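Pyocin S8 (Pseudomonas aeruginosa, PDB 6W0V) is a bacteriocin whose natural nuclease domain, here a mutant form bound to its immunity protein, cuts DNA through an H-N-H motif. Local coordinates at residues P3-N9 and L37-K43; V13-L18 and E61-F66; Y94-V100 and N113-T118. The protein carries 1 engineered substitution. All blocks are in the same frame, centred on the assembly; numbering follows the deposited sequence.

Overall arrangement
Contact 3 (94-100 with 113-118) lies nearest the middle of the chain, its centre about 6 Å from the chain centre. It carries residues that fit the H-N-H active-site motif and the engineered A95. Contact 2 (13-18 with 61-66) touches it directly: L18 CD2 is 3.5 Å from V116 CG1, and W17 CZ2 is 3.5 Å from V116 CG2. The centres of contact 2 and contact 3 are about 16 Å apart. Contact 1 (3-9 with 37-43) also lies about 16 Å from contact 3, centre to centre, but does not touch it; nearest atoms stay about 6 Å apart. Contacts 1 and 2 are about 22 Å apart between centres, and their segments alternate along the chain.

Contact 1: P3-N9 and L37-K43; sequences PGVATGN and LRGKEFK
A6 rests its methyl group against F42, with A6 CB 3.3 Å from F42 CE2. The same methyl also packs against the L37 side chain. R38 reaches the other end of the contact. Its CG is anti to the backbone N (chi1 177°), and the chain then bends at chi3 (52°), which swings the guanidinium up to the G8 carbonyl. R38 NH1 donates to G8 O over 3.1 Å. That oxygen lies in the guanidinium plane, but the donor is tilted from the carbonyl plane. N9 lays its OD1 over one face of the guanidinium, with amide and guanidinium planes 81° apart. A water accepts from R38 NH1 and also lies within hydrogen-bonding distance of N9 O, while R38 NH2 forms a salt bridge with D35. K43 folds back on itself, bringing its CE to 4.0 Å from P3 CG.

The backbones form a short antiparallel ladder. G4 and F42 exchange two bonds, F42 N to G4 O being 2.7 Å. G39 N donates to A6 O at the type II turn L37-K40. This small two-stranded sheet lies beside helix 45-57: F42 meets F48 edge-to-face and also touches Q51, while L37 packs on F48, Q51 and F52.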
loop_
_atom_site.group_PDB
_atom_site.type_symbol
_atom_site.label_atom_id
_atom_site.label_comp_id
_atom_site.label_asym_id
_atom_site.label_seq_id
_atom_site.Cartn_x
_atom_site.Cartn_y
_atom_site.Cartn_z
ATOM N N PRO A 3 -14.176 17.290 8.686
ATOM C CA PRO A 3 -12.869 17.814 9.057
ATOM C C PRO A 3 -12.609 17.663 10.555
ATOM O O PRO A 3 -13.522 17.544 11.336
ATOM C CB PRO A 3 -12.917 19.292 8.658
ATOM C CG PRO A 3 -13.996 19.333 7.600
ATOM C CD PRO A 3 -15.023 18.319 8.067
ATOM N N GLY A 4 -11.338 17.672 10.918
ATOM C CA GLY A 4 -10.937 17.657 12.324
ATOM C C GLY A 4 -9.482 17.982 12.463
ATOM O O GLY A 4 -8.828 18.263 11.463
ATOM N N VAL A 5 -8.999 17.921 13.679
ATOM C CA VAL A 5 -7.602 18.261 14.014
ATOM C C VAL A 5 -7.024 17.011 14.635
ATOM O O VAL A 5 -7.616 16.450 15.538
ATOM C CB VAL A 5 -7.541 19.460 14.967
ATOM C CG1 VAL A 5 -6.124 19.738 15.429
ATOM C CG2 VAL A 5 -8.165 20.688 14.331
ATOM N N ALA A 6 -5.920 16.540 14.092
ATOM C CA ALA A 6 -5.292 15.341 14.643
ATOM C C ALA A 6 -4.735 15.694 16.005
ATOM O O ALA A 6 -4.248 16.807 16.219
ATOM C CB ALA A 6 -4.224 14.826 13.733
ATOM N N THR A 7 -4.853 14.744 16.899
ATOM C CA THR A 7 -4.343 14.874 18.264
ATOM C C THR A 7 -3.581 13.599 18.557
ATOM O O THR A 7 -3.854 12.581 17.893
ATOM C CB THR A 7 -5.514 15.114 19.212
ATOM O OG1 THR A 7 -6.358 13.967 19.121
ATOM C CG2 THR A 7 -6.291 16.366 18.870
ATOM N N GLY A 8 -2.667 13.671 19.508
ATOM C CA GLY A 8 -2.010 12.481 20.051
ATOM C C GLY A 8 -0.595 12.369 19.544
ATOM O O GLY A 8 -0.200 13.124 18.635
ATOM N N ASN A 9 0.148 11.459 20.146
ATOM C CA ASN A 9 1.620 11.447 20.038
ATOM C C ASN A 9 2.075 10.198 19.310
ATOM O O ASN A 9 3.244 10.167 18.960
ATOM C CB ASN A 9 2.261 11.532 21.417
ATOM C CG ASN A 9 2.026 12.885 22.045
ATOM O OD1 ASN A 9 1.804 13.865 21.339
ATOM N ND2 ASN A 9 2.083 12.940 23.363
ATOM N N LEU A 37 1.331 15.217 11.939
ATOM C CA LEU A 37 -0.139 15.237 11.774
ATOM C C LEU A 37 -0.756 16.004 12.923
ATOM O O LEU A 37 -1.683 16.770 12.668
ATOM C CB LEU A 37 -0.655 13.804 11.742
ATOM C CG LEU A 37 -0.059 12.951 10.632
ATOM C CD1 LEU A 37 -0.410 11.495 10.858
ATOM C CD2 LEU A 37 -0.533 13.431 9.271
ATOM N N ARG A 38 -0.237 15.774 14.122
ATOM C CA ARG A 38 -0.811 16.333 15.355
ATOM C C ARG A 38 -0.983 17.839 15.188
ATOM O O ARG A 38 -0.038 18.531 14.794
ATOM C CB ARG A 38 0.091 16.019 16.541
ATOM C CG ARG A 38 -0.418 16.648 17.824
ATOM C CD ARG A 38 0.472 16.326 18.986
ATOM N NE ARG A 38 1.856 16.647 18.682
ATOM C CZ ARG A 38 2.786 15.773 18.318
ATOM N NH1 ARG A 38 2.489 14.493 18.165
ATOM N NH2 ARG A 38 4.012 16.205 18.083
ATOM N N GLY A 39 -2.177 18.323 15.514
ATOM C CA GLY A 39 -2.463 19.764 15.541
ATOM C C GLY A 39 -2.809 20.308 14.171
ATOM O O GLY A 39 -3.203 21.497 14.068
ATOM N N LYS A 40 -2.684 19.500 13.132
ATOM C CA LYS A 40 -3.055 19.967 11.790
ATOM C C LYS A 40 -4.525 19.677 11.560
ATOM O O LYS A 40 -5.064 18.727 12.175
ATOM C CB LYS A 40 -2.182 19.299 10.735
ATOM C CG LYS A 40 -0.710 19.620 10.884
ATOM C CD LYS A 40 0.098 19.052 9.763
ATOM C CE LYS A 40 1.538 19.501 9.809
ATOM N NZ LYS A 40 2.359 18.732 8.849
ATOM N N GLU A 41 -5.122 20.469 10.685
ATOM C CA GLU A 41 -6.505 20.255 10.229
ATOM C C GLU A 41 -6.448 19.185 9.143
ATOM O O GLU A 41 -5.519 19.201 8.317
ATOM C CB GLU A 41 -7.139 21.525 9.672
ATOM C CG GLU A 41 -8.570 21.307 9.219
ATOM C CD GLU A 41 -9.153 22.405 8.352
ATOM O OE1 GLU A 41 -10.271 22.849 8.658
ATOM O OE2 GLU A 41 -8.500 22.795 7.363
ATOM N N PHE A 42 -7.408 18.284 9.183
ATOM C CA PHE A 42 -7.688 17.306 8.120
ATOM C C PHE A 42 -9.090 17.540 7.624
ATOM O O PHE A 42 -9.965 17.803 8.437
ATOM C CB PHE A 42 -7.447 15.904 8.645
ATOM C CG PHE A 42 -6.005 15.798 9.022
ATOM C CD1 PHE A 42 -5.054 15.544 8.053
ATOM C CD2 PHE A 42 -5.593 16.112 10.301
ATOM C CE1 PHE A 42 -3.720 15.511 8.396
ATOM C CE2 PHE A 42 -4.256 16.068 10.641
ATOM C CZ PHE A 42 -3.323 15.771 9.682
ATOM N N LYS A 43 -9.269 17.524 6.318
ATOM C CA LYS A 43 -10.571 17.878 5.718
ATOM C C LYS A 43 -11.458 16.646 5.718
ATOM O O LYS A 43 -12.651 16.776 5.511
ATOM C CB LYS A 43 -10.359 18.416 4.308
ATOM C CG LYS A 43 -9.528 19.684 4.253
ATOM C CD LYS A 43 -9.969 20.725 5.237
ATOM C CE LYS A 43 -11.434 21.069 5.095
ATOM N NZ LYS A 43 -11.746 21.648 3.767
HETATM O O HOH W 1 4.472 12.452 18.700
#

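Contact 2: V13-L18 and E61-F66; sequences VTGNWL and ELVKYF
N16 and Y65 come within 6.3 Å, CA to CA, where the irregular loop 13-18 passes residues 61-66 as these run from helix 60-63 into a type I turn, V63-F66. N16 CA sits over the Y65 ring face in a CH-pi contact, 3.5 Å from the centroid and 11° off the normal. The N16 side chain crosses the ring obliquely on its CD1-CE1 side. With CG anti to the backbone N (chi1 -165°), its amide lies near Y65 CD1, CG being 3.3 Å from that atom and the planes 31° apart. Two waters bridge the segments. One joins the N16 side chain, through ND2, to Y65 O; the other donates to the backbone oxygens G15 O (2.7 Å) and E61 O (2.9 Å).

Deeper in, the contact is apolar. L62 turns its CD2 branch to W17 CB, 3.6 Å away. L18 splits its two methyls: CD1 meets the edge of the F66 ring, 3.3 Å from CZ, and CD2 covers a face of the W17 indole. W17 NE1 donates to P28 O, which favours this rotation of the indole. Helix 45-57 backs this layer, V56 touching W17, L62 and F66. M74 of helix 68-75 meets F66, and V27 of strand 27-28 meets W17 and L18.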
loop_
_atom_site.group_PDB
_atom_site.type_symbol
_atom_site.label_atom_id
_atom_site.label_comp_id
_atom_site.label_asym_id
_atom_site.label_seq_id
_atom_site.Cartn_x
_atom_site.Cartn_y
_atom_site.Cartn_z
ATOM N N VAL A 13 8.621 4.249 17.592
ATOM C CA VAL A 13 8.733 3.062 16.710
ATOM C C VAL A 13 10.158 3.054 16.178
ATOM O O VAL A 13 10.608 4.101 15.677
ATOM C CB VAL A 13 7.693 3.098 15.580
ATOM C CG1 VAL A 13 7.968 2.028 14.540
ATOM C CG2 VAL A 13 6.277 2.979 16.119
ATOM N N THR A 14 10.837 1.926 16.335
ATOM C CA THR A 14 12.154 1.660 15.714
ATOM C C THR A 14 12.010 0.403 14.856
ATOM O O THR A 14 11.006 -0.326 15.022
ATOM C CB THR A 14 13.251 1.583 16.781
ATOM O OG1 THR A 14 13.007 0.432 17.588
ATOM C CG2 THR A 14 13.300 2.826 17.645
ATOM N N GLY A 15 12.954 0.201 13.944
ATOM C CA GLY A 15 12.994 -0.978 13.066
ATOM C C GLY A 15 11.764 -1.066 12.180
ATOM O O GLY A 15 11.210 -0.005 11.803
ATOM N N ASN A 16 11.352 -2.292 11.858
ATOM C CA ASN A 16 10.357 -2.564 10.795
ATOM C C ASN A 16 8.973 -2.292 11.367
ATOM O O ASN A 16 8.353 -3.188 11.969
ATOM C CB ASN A 16 10.462 -3.970 10.224
ATOM C CG ASN A 16 9.698 -4.101 8.924
ATOM O OD1 ASN A 16 8.708 -3.407 8.704
ATOM N ND2 ASN A 16 10.158 -4.983 8.056
ATOM N N TRP A 17 8.537 -1.060 11.186
ATOM C CA TRP A 17 7.331 -0.534 11.851
ATOM C C TRP A 17 6.147 -1.465 11.586
ATOM O O TRP A 17 5.474 -1.860 12.544
ATOM C CB TRP A 17 7.087 0.880 11.349
ATOM C CG TRP A 17 5.736 1.395 11.694
ATOM C CD1 TRP A 17 5.083 1.300 12.889
ATOM C CD2 TRP A 17 4.881 2.121 10.809
ATOM N NE1 TRP A 17 3.865 1.911 12.797
ATOM C CE2 TRP A 17 3.715 2.426 11.538
ATOM C CE3 TRP A 17 4.990 2.528 9.476
ATOM C CZ2 TRP A 17 2.666 3.138 10.973
ATOM C CZ3 TRP A 17 3.944 3.225 8.919
ATOM C CH2 TRP A 17 2.804 3.530 9.664
ATOM N N LEU A 18 5.901 -1.818 10.325
ATOM C CA LEU A 18 4.657 -2.531 9.947
ATOM C C LEU A 18 4.827 -4.043 10.083
ATOM O O LEU A 18 3.830 -4.745 9.852
ATOM C CB LEU A 18 4.268 -2.147 8.522
ATOM C CG LEU A 18 3.841 -0.697 8.344
ATOM C CD1 LEU A 18 3.211 -0.502 6.984
ATOM C CD2 LEU A 18 2.881 -0.271 9.445
ATOM N N GLU A 61 13.567 6.469 7.779
ATOM C CA GLU A 61 13.702 5.267 8.640
ATOM C C GLU A 61 12.427 4.421 8.598
ATOM O O GLU A 61 12.496 3.239 8.967
ATOM C CB GLU A 61 14.068 5.683 10.065
ATOM C CG GLU A 61 15.500 6.175 10.167
ATOM C CD GLU A 61 16.503 5.262 9.484
ATOM O OE1 GLU A 61 17.356 5.773 8.731
ATOM O OE2 GLU A 61 16.409 4.036 9.687
ATOM N N LEU A 62 11.299 4.979 8.169
ATOM C CA LEU A 62 10.078 4.163 7.972
ATOM C C LEU A 62 9.984 3.741 6.513
ATOM O O LEU A 62 9.650 2.577 6.263
ATOM C CB LEU A 62 8.849 4.972 8.372
ATOM C CG LEU A 62 8.778 5.321 9.851
ATOM C CD1 LEU A 62 7.616 6.261 10.105
ATOM C CD2 LEU A 62 8.643 4.069 10.698
ATOM N N VAL A 63 10.236 4.662 5.589
ATOM C CA VAL A 63 9.948 4.403 4.152
ATOM C C VAL A 63 10.925 3.337 3.652
ATOM O O VAL A 63 10.567 2.626 2.710
ATOM C CB VAL A 63 9.986 5.676 3.289
ATOM C CG1 VAL A 63 11.401 6.156 3.009
ATOM C CG2 VAL A 63 9.231 5.454 1.989
ATOM N N LYS A 64 12.092 3.207 4.284
ATOM C CA LYS A 64 13.115 2.226 3.842
ATOM C C LYS A 64 12.531 0.809 3.901
ATOM O O LYS A 64 13.065 -0.058 3.216
ATOM C CB LYS A 64 14.393 2.348 4.670
ATOM C CG LYS A 64 14.306 1.823 6.092
ATOM C CD LYS A 64 15.603 1.992 6.840
ATOM C CE LYS A 64 15.540 1.467 8.256
ATOM N NZ LYS A 64 16.794 1.749 8.988
ATOM N N TYR A 65 11.462 0.581 4.666
ATOM C CA TYR A 65 10.834 -0.756 4.820
ATOM C C TYR A 65 9.783 -0.981 3.739
ATOM O O TYR A 65 9.085 -1.999 3.795
ATOM C CB TYR A 65 10.236 -0.907 6.216
ATOM C CG TYR A 65 11.298 -1.028 7.268
ATOM C CD1 TYR A 65 11.969 -2.224 7.452
ATOM C CD2 TYR A 65 11.683 0.063 8.028
ATOM C CE1 TYR A 65 12.966 -2.348 8.401
ATOM C CE2 TYR A 65 12.681 -0.044 8.981
ATOM C CZ TYR A 65 13.326 -1.252 9.165
ATOM O OH TYR A 65 14.310 -1.363 10.100
ATOM N N PHE A 66 9.668 -0.039 2.807
ATOM C CA PHE A 66 8.730 -0.109 1.668
ATOM C C PHE A 66 9.548 -0.090 0.398
ATOM O O PHE A 66 10.583 0.614 0.321
ATOM C CB PHE A 66 7.750 1.059 1.652
ATOM C CG PHE A 66 6.905 1.121 2.889
ATOM C CD1 PHE A 66 7.399 1.740 4.022
ATOM C CD2 PHE A 66 5.660 0.523 2.935
ATOM C CE1 PHE A 66 6.638 1.797 5.177
ATOM C CE2 PHE A 66 4.895 0.591 4.090
ATOM C CZ PHE A 66 5.397 1.215 5.207
HETATM O O HOH W 2 11.633 2.628 11.699
HETATM O O HOH W 3 9.511 -4.547 5.426
#

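Contact 3: Y94-V100 and N113-T118; sequences YAIHHVV and NLRVMT. Engineered in segment 94-100: A95 (natural residue Glu).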
loop_
_atom_site.group_PDB
_atom_site.type_symbol
_atom_site.label_atom_id
_atom_site.label_comp_id
_atom_site.label_asym_id
_atom_site.label_seq_id
_atom_site.Cartn_x
_atom_site.Cartn_y
_atom_site.Cartn_z
ATOM N N TYR A 94 -2.451 -1.525 3.762
ATOM C CA TYR A 94 -2.327 -1.270 5.208
ATOM C C TYR A 94 -3.496 -0.396 5.620
ATOM O O TYR A 94 -3.761 0.614 4.974
ATOM C CB TYR A 94 -0.984 -0.645 5.529
ATOM C CG TYR A 94 0.084 -1.689 5.544
ATOM C CD1 TYR A 94 0.164 -2.591 6.587
ATOM C CD2 TYR A 94 0.943 -1.835 4.472
ATOM C CE1 TYR A 94 1.127 -3.577 6.607
ATOM C CE2 TYR A 94 1.916 -2.811 4.479
ATOM C CZ TYR A 94 2.004 -3.684 5.545
ATOM O OH TYR A 94 2.951 -4.653 5.567
ATOM N N ALA A 95 -4.211 -0.866 6.625
ATOM C CA ALA A 95 -5.407 -0.193 7.147
ATOM C C ALA A 95 -4.970 0.640 8.341
ATOM O O ALA A 95 -4.142 0.183 9.126
ATOM C CB ALA A 95 -6.447 -1.204 7.515
ATOM N N ILE A 96 -5.464 1.861 8.413
ATOM C CA ILE A 96 -5.357 2.651 9.657
ATOM C C ILE A 96 -6.640 2.378 10.424
ATOM O O ILE A 96 -7.696 2.779 9.939
ATOM C CB ILE A 96 -5.152 4.131 9.342
ATOM C CG1 ILE A 96 -3.916 4.349 8.471
ATOM C CG2 ILE A 96 -5.096 4.919 10.634
ATOM C CD1 ILE A 96 -3.830 5.725 7.884
ATOM N N HIS A 97 -6.525 1.636 11.515
ATOM C CA HIS A 97 -7.671 1.134 12.299
ATOM C C HIS A 97 -7.914 2.092 13.452
ATOM O O HIS A 97 -6.948 2.496 14.104
ATOM C CB HIS A 97 -7.393 -0.273 12.810
ATOM C CG HIS A 97 -8.459 -0.761 13.718
ATOM N ND1 HIS A 97 -9.754 -0.954 13.279
ATOM C CD2 HIS A 97 -8.435 -1.081 15.027
ATOM C CE1 HIS A 97 -10.482 -1.391 14.284
ATOM N NE2 HIS A 97 -9.697 -1.472 15.366
ATOM N N HIS A 98 -9.172 2.438 13.665
ATOM C CA HIS A 98 -9.619 3.185 14.861
ATOM C C HIS A 98 -9.864 2.180 15.975
ATOM O O HIS A 98 -10.813 1.392 15.845
ATOM C CB HIS A 98 -10.848 3.997 14.518
ATOM C CG HIS A 98 -10.487 5.137 13.646
ATOM N ND1 HIS A 98 -10.547 5.057 12.279
ATOM C CD2 HIS A 98 -10.020 6.364 13.951
ATOM C CE1 HIS A 98 -10.170 6.213 11.772
ATOM N NE2 HIS A 98 -9.854 7.033 12.779
ATOM N N VAL A 99 -8.999 2.184 16.985
ATOM C CA VAL A 99 -9.009 1.177 18.082
ATOM C C VAL A 99 -10.366 1.262 18.774
ATOM O O VAL A 99 -11.038 0.224 18.913
ATOM C CB VAL A 99 -7.853 1.396 19.071
ATOM C CG1 VAL A 99 -7.966 0.470 20.271
ATOM C CG2 VAL A 99 -6.515 1.216 18.381
ATOM N N VAL A 100 -10.737 2.467 19.188
ATOM C CA VAL A 100 -12.133 2.772 19.599
ATOM C C VAL A 100 -12.851 3.178 18.319
ATOM O O VAL A 100 -12.433 4.166 17.686
ATOM C CB VAL A 100 -12.217 3.870 20.673
ATOM C CG1 VAL A 100 -13.663 4.218 20.989
ATOM C CG2 VAL A 100 -11.466 3.477 21.933
ATOM N N ASN A 113 -5.569 6.723 18.845
ATOM C CA ASN A 113 -6.705 5.812 18.582
ATOM C C ASN A 113 -6.446 5.014 17.303
ATOM O O ASN A 113 -7.343 4.274 16.875
ATOM C CB ASN A 113 -8.020 6.572 18.462
ATOM C CG ASN A 113 -9.202 5.635 18.490
ATOM O OD1 ASN A 113 -9.187 4.639 19.209
ATOM N ND2 ASN A 113 -10.209 5.931 17.688
ATOM N N LEU A 114 -5.269 5.174 16.704
ATOM C CA LEU A 114 -4.995 4.540 15.398
ATOM C C LEU A 114 -3.985 3.424 15.578
ATOM O O LEU A 114 -3.009 3.587 16.309
ATOM C CB LEU A 114 -4.472 5.572 14.410
ATOM C CG LEU A 114 -5.359 6.803 14.263
ATOM C CD1 LEU A 114 -4.740 7.761 13.267
ATOM C CD2 LEU A 114 -6.773 6.422 13.851
ATOM N N ARG A 115 -4.228 2.352 14.849
ATOM C CA ARG A 115 -3.257 1.259 14.698
ATOM C C ARG A 115 -3.155 0.988 13.219
ATOM O O ARG A 115 -4.182 1.003 12.554
ATOM C CB ARG A 115 -3.748 -0.007 15.388
ATOM C CG ARG A 115 -3.999 0.183 16.865
ATOM C CD ARG A 115 -2.734 0.604 17.535
ATOM N NE ARG A 115 -1.808 -0.490 17.749
ATOM C CZ ARG A 115 -0.982 -0.523 18.787
ATOM N NH1 ARG A 115 -0.128 -1.518 18.941
ATOM N NH2 ARG A 115 -1.018 0.450 19.677
ATOM N N VAL A 116 -1.967 0.707 12.736
ATOM C CA VAL A 116 -1.870 0.219 11.345
ATOM C C VAL A 116 -1.939 -1.300 11.398
ATOM O O VAL A 116 -1.293 -1.916 12.249
ATOM C CB VAL A 116 -0.640 0.774 10.636
ATOM C CG1 VAL A 116 -0.533 0.194 9.236
ATOM C CG2 VAL A 116 -0.716 2.284 10.599
ATOM N N MET A 117 -2.781 -1.848 10.541
ATOM C CA MET A 117 -3.073 -3.288 10.511
ATOM C C MET A 117 -3.051 -3.723 9.062
ATOM O O MET A 117 -3.399 -2.934 8.191
ATOM C CB MET A 117 -4.463 -3.567 11.069
ATOM C CG MET A 117 -4.615 -3.122 12.481
ATOM S SD MET A 117 -6.213 -3.649 13.027
ATOM C CE MET A 117 -5.960 -3.645 14.798
ATOM N N THR A 118 -2.699 -4.967 8.830
ATOM C CA THR A 118 -2.982 -5.579 7.527
ATOM C C THR A 118 -4.478 -5.820 7.462
ATOM O O THR A 118 -5.135 -5.942 8.494
ATOM C CB THR A 118 -2.205 -6.876 7.379
ATOM O OG1 THR A 118 -2.695 -7.738 8.406
ATOM C CG2 THR A 118 -0.715 -6.643 7.484
#
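N113 ND2 is held by two carbonyl oxygens, V100 O across the contact and A107 O from the loop between the strands. The bond to V100 O is 2.8 Å, nearly straight at 176°, and uses a lone pair in the carbonyl plane. N113 OD1 answers by accepting from V100 N at 2.7 Å, also on a lone pair. CG is anti to the backbone N (chi1 -168°), which carries the amide across to V100, and the paired bonds fix its rotation. N113 O takes V99 N as well.

From there the strands 95-98 and 114-117 run antiparallel. H97 with R115 and A95 with M117 are hydrogen-bonded pairs; H97 N to R115 O is 2.6 Å. This hairpin, followed by helix 119-122, fits the beta-beta-alpha H-N-H motif of the His-Me finger nucleases, with H97, H98 and N113 probably among its defining residues. A95 is engineered and replaces the natural Glu; its methyl shares a sheet face with H97.

On that face M117 places SD obliquely by the H97 ring, 4.2 Å from the centroid, and H122 meets the same imidazole. On the opposite face L114 lays CD2 over the H98 ring, while N113 ND2 lies at that ring's edge. H98 NE2 bonds to V108 O, which holds the imidazole in place. I96 CG2 packs on L114 CB at 3.9 Å. Y94 sets CB against V116 CG1, 3.8 Å apart. Y94 also packs on Y52 of the immunity protein chain. T118 caps helix 119-122, its OG1 bonding M121 N and E86.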